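Local coordinates for protein exonuclease (Laribacter hongkongensis, PDB 3SYY) that digests double-stranded DNA with strict 5'-to-3' polarity as a magnesium-binding alkaline exonuclease of the lambda-exonuclease-like PDDEXK class, at residues Q37-M40 and A41-I44; M138-Q141 and M142-G146. All coordinates share one frame; numbering follows the deposited sequence.

In the fold
From the N terminus, the chain meets contact 1, in which 37-40 and 41-44 are consecutive turns of helix 34-49. It then forms helix 59-79 and the strands on and between which the magnesium ligands lie, and arrives at contact 2, where 138-141 and 142-146 cover the last turns of helix 132-145 and its exit at Gly146. Neither contact closes a loop, as no residue lies between its segments. They follow in series, without nesting or crossing, the centres of contacts 1 and 2 about 22 Å apart. Both lean on helix 174-205: contact 1 through Met40 and Ile44, contact 2 through Gln139, Thr140 and Ala143. Contact 2 also packs on strands 97-99 and 109-114.

Contact 1: residues Q37-M40 and A41-I44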
# COMPACT_ATOMS: atom_id res chain seq x y z
N GLN A 37 -8.45 18.03 -6.04
CA GLN A 37 -8.74 18.35 -4.64
C GLN A 37 -7.68 17.91 -3.66
O GLN A 37 -7.38 18.63 -2.69
CB GLN A 37 -10.16 17.86 -4.27
CG GLN A 37 -11.23 18.60 -5.19
CD GLN A 37 -10.90 20.15 -5.46
OE1 GLN A 37 -10.77 20.97 -4.50
NE2 GLN A 37 -10.77 20.54 -6.79
N ASN A 38 -7.09 16.73 -3.87
CA ASN A 38 -6.00 16.28 -2.96
C ASN A 38 -4.77 17.17 -3.06
O ASN A 38 -4.14 17.46 -2.05
CB ASN A 38 -5.61 14.80 -3.24
CG ASN A 38 -6.72 13.84 -2.89
OD1 ASN A 38 -7.55 14.13 -2.03
ND2 ASN A 38 -6.77 12.69 -3.58
N TYR A 39 -4.42 17.61 -4.27
CA TYR A 39 -3.28 18.54 -4.41
C TYR A 39 -3.62 19.88 -3.76
O TYR A 39 -2.81 20.46 -3.10
CB TYR A 39 -2.98 18.75 -5.91
CG TYR A 39 -1.71 19.50 -6.21
CD1 TYR A 39 -0.58 19.34 -5.42
CD2 TYR A 39 -1.63 20.37 -7.31
CE1 TYR A 39 0.61 20.02 -5.71
CE2 TYR A 39 -0.46 21.04 -7.59
CZ TYR A 39 0.63 20.88 -6.83
OH TYR A 39 1.78 21.57 -7.13
N MET A 40 -4.84 20.36 -4.00
CA MET A 40 -5.28 21.63 -3.38
C MET A 40 -5.09 21.57 -1.84
O MET A 40 -4.48 22.46 -1.25
CB MET A 40 -6.71 21.87 -3.82
CG MET A 40 -7.51 22.76 -2.93
SD MET A 40 -7.50 24.38 -3.59
CE MET A 40 -8.29 24.16 -5.18
N ALA A 41 -5.52 20.45 -1.22
CA ALA A 41 -5.37 20.24 0.21
C ALA A 41 -3.90 20.24 0.60
O ALA A 41 -3.49 20.85 1.60
CB ALA A 41 -6.08 18.92 0.65
N GLU A 42 -3.05 19.61 -0.23
CA GLU A 42 -1.64 19.60 0.06
C GLU A 42 -1.06 21.02 0.09
O GLU A 42 -0.24 21.36 0.95
CB GLU A 42 -0.86 18.87 -1.06
CG GLU A 42 -0.56 17.42 -0.88
CD GLU A 42 0.13 16.87 -2.15
OE1 GLU A 42 -0.55 16.15 -2.90
OE2 GLU A 42 1.29 17.23 -2.37
N LEU A 43 -1.42 21.82 -0.91
CA LEU A 43 -0.86 23.19 -0.99
C LEU A 43 -1.45 24.11 0.13
O LEU A 43 -0.74 24.95 0.69
CB LEU A 43 -1.14 23.76 -2.36
CG LEU A 43 -0.44 22.99 -3.50
CD1 LEU A 43 -0.55 23.81 -4.78
CD2 LEU A 43 0.99 22.81 -3.16
N ILE A 44 -2.72 23.91 0.47
CA ILE A 44 -3.33 24.66 1.62
C ILE A 44 -2.53 24.40 2.89
O ILE A 44 -2.09 25.35 3.57
CB ILE A 44 -4.81 24.33 1.81
CG1 ILE A 44 -5.58 24.91 0.64
CG2 ILE A 44 -5.33 24.89 3.20
CD1 ILE A 44 -6.99 24.34 0.46
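Leu43 lies over one face of the Tyr39 ring, one helical turn further on, and this pair is the tight part of the contact. Leu43 CD1 sits 4.0 Å from the centroid of the Tyr39 ring, 20° off the normal, a CH-pi contact displaced toward the rim on the phenol side: Leu43 CD1 is 3.8 Å from Tyr39 CZ. With CG anti to the backbone N (chi1 -171°), the Tyr39 ring is carried along the helix to meet Leu43, while its OH bonds to the backbone N of Thr17. Beside it, Met40 CG comes 3.8 Å from Ile44 CD1; both residues pack on helix 174-205, and Ala41 and Ile44 both pack on Trp119 of the second subunit.

The looser part is Gln37 and Asn38, both exposed, and the partly exposed Glu42, which places OE1 at the Tyr39 ring edge, 4.1 Å from Tyr39 CD1, with carboxylate and ring planes 66° apart. Glu42 OE1 has its main partner in Arg20, a salt bridge to NH2. Four successive i to i+4 bonds, such as Leu43 N to Tyr39 O at 2.9 Å, mark a regular alpha-helix, amphipathic here, with a buried aromatic-aliphatic i/i+4 pair.

Contact 2: residues M138-Q141 and M142-G146; sequences MQTQ and MACTG
Met142 N donates to Met138 O at 3.0 Å, the first of a regular series of i to i+4 backbone bonds joining the two turns. Ala143 N to Gln139 O and Cys144 N to Thr140 O continue it, both with N-H...O angles near 160°. At the end of the helix the bond from Thr145 N to Gln141 O is more bent, with an N-H...O angle of 137°. Gly146 then leaves the helix with positive phi, its N still bonded to Met142 O.

Among the side chains, Thr145 makes the polar contact: Thr145 OG1 donates to Gln141 O at 2.7 Å. A chi1 of 50° sets this hydroxyl between its own N and carbonyl carbon, turned back toward the preceding turn. Thr145 N and OG1 approach the Gln141 oxygen from opposite faces of the carbonyl plane. OG1 also bonds to Arg147 N, just beyond the helix end.

On another side of the helix, Met142 bends at chi3 and brings its methyl CE 3.6 Å from Gln139 OE1 and 3.5 Å from Met138 O. The Gln139 amide is held by Asp173 N and Glu171 O, so the methyl packs against a group already fixed by the chain leading into helix 174-205. The Gln141 side chain lies beside the metal site, its nearest atom about 4 Å from a bound magnesium ion, with the magnesium ligand Glu112 as a neighbour.

Chemically, two donors of Thr145 satisfy the single carbonyl oxygen of Gln141 in the final turn, where backbone i to i+4 bonding runs out, and the OG1 bond onward to Arg147 N ties that turn to the departing chain. This is consistent with a helix end held firmly close to the magnesium-binding centre.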
# COMPACT_ATOMS: atom_id res chain seq x y z
N MET A 138 6.05 19.32 -19.32
CA MET A 138 7.01 19.96 -20.20
C MET A 138 6.45 21.24 -20.84
O MET A 138 7.20 22.19 -21.02
CB MET A 138 7.46 18.98 -21.27
CG MET A 138 8.49 17.93 -20.67
SD MET A 138 8.99 16.73 -21.93
CE MET A 138 7.55 15.85 -22.34
N GLN A 139 5.17 21.25 -21.17
CA GLN A 139 4.58 22.51 -21.71
C GLN A 139 4.65 23.58 -20.64
O GLN A 139 4.92 24.74 -20.93
CB GLN A 139 3.16 22.30 -22.22
CG GLN A 139 3.08 21.41 -23.49
CD GLN A 139 3.80 22.07 -24.72
OE1 GLN A 139 4.16 23.27 -24.69
NE2 GLN A 139 4.04 21.27 -25.77
N THR A 140 4.42 23.19 -19.37
CA THR A 140 4.54 24.12 -18.25
C THR A 140 5.94 24.61 -18.04
O THR A 140 6.16 25.78 -17.71
CB THR A 140 4.08 23.47 -16.92
OG1 THR A 140 2.72 23.04 -17.05
CG2 THR A 140 4.24 24.44 -15.74
N GLN A 141 6.92 23.72 -18.20
CA GLN A 141 8.31 24.15 -18.08
C GLN A 141 8.64 25.20 -19.18
O GLN A 141 9.30 26.21 -18.90
CB GLN A 141 9.24 22.94 -18.25
CG GLN A 141 9.39 22.07 -17.05
CD GLN A 141 9.94 20.67 -17.42
OE1 GLN A 141 10.16 19.82 -16.55
NE2 GLN A 141 10.19 20.46 -18.70
N MET A 142 8.11 24.97 -20.38
CA MET A 142 8.22 25.94 -21.50
C MET A 142 7.50 27.28 -21.19
O MET A 142 8.06 28.36 -21.40
CB MET A 142 7.74 25.30 -22.79
CG MET A 142 8.81 24.34 -23.32
SD MET A 142 8.46 23.59 -24.91
CE MET A 142 7.54 22.11 -24.53
N ALA A 143 6.30 27.17 -20.62
CA ALA A 143 5.54 28.33 -20.11
C ALA A 143 6.35 29.16 -19.15
O ALA A 143 6.43 30.41 -19.31
CB ALA A 143 4.26 27.90 -19.47
N CYS A 144 6.96 28.51 -18.16
CA CYS A 144 7.74 29.24 -17.17
C CYS A 144 9.04 29.85 -17.65
O CYS A 144 9.46 30.90 -17.14
CB CYS A 144 8.02 28.39 -15.95
SG CYS A 144 6.50 27.98 -15.02
N THR A 145 9.69 29.21 -18.62
CA THR A 145 11.02 29.64 -19.00
C THR A 145 11.02 30.43 -20.29
O THR A 145 12.05 31.00 -20.62
CB THR A 145 11.97 28.44 -19.30
OG1 THR A 145 11.31 27.54 -20.21
CG2 THR A 145 12.41 27.74 -17.99
N GLY A 146 9.94 30.39 -21.05
CA GLY A 146 9.93 31.01 -22.37
C GLY A 146 10.62 30.16 -23.45
O GLY A 146 10.82 30.63 -24.59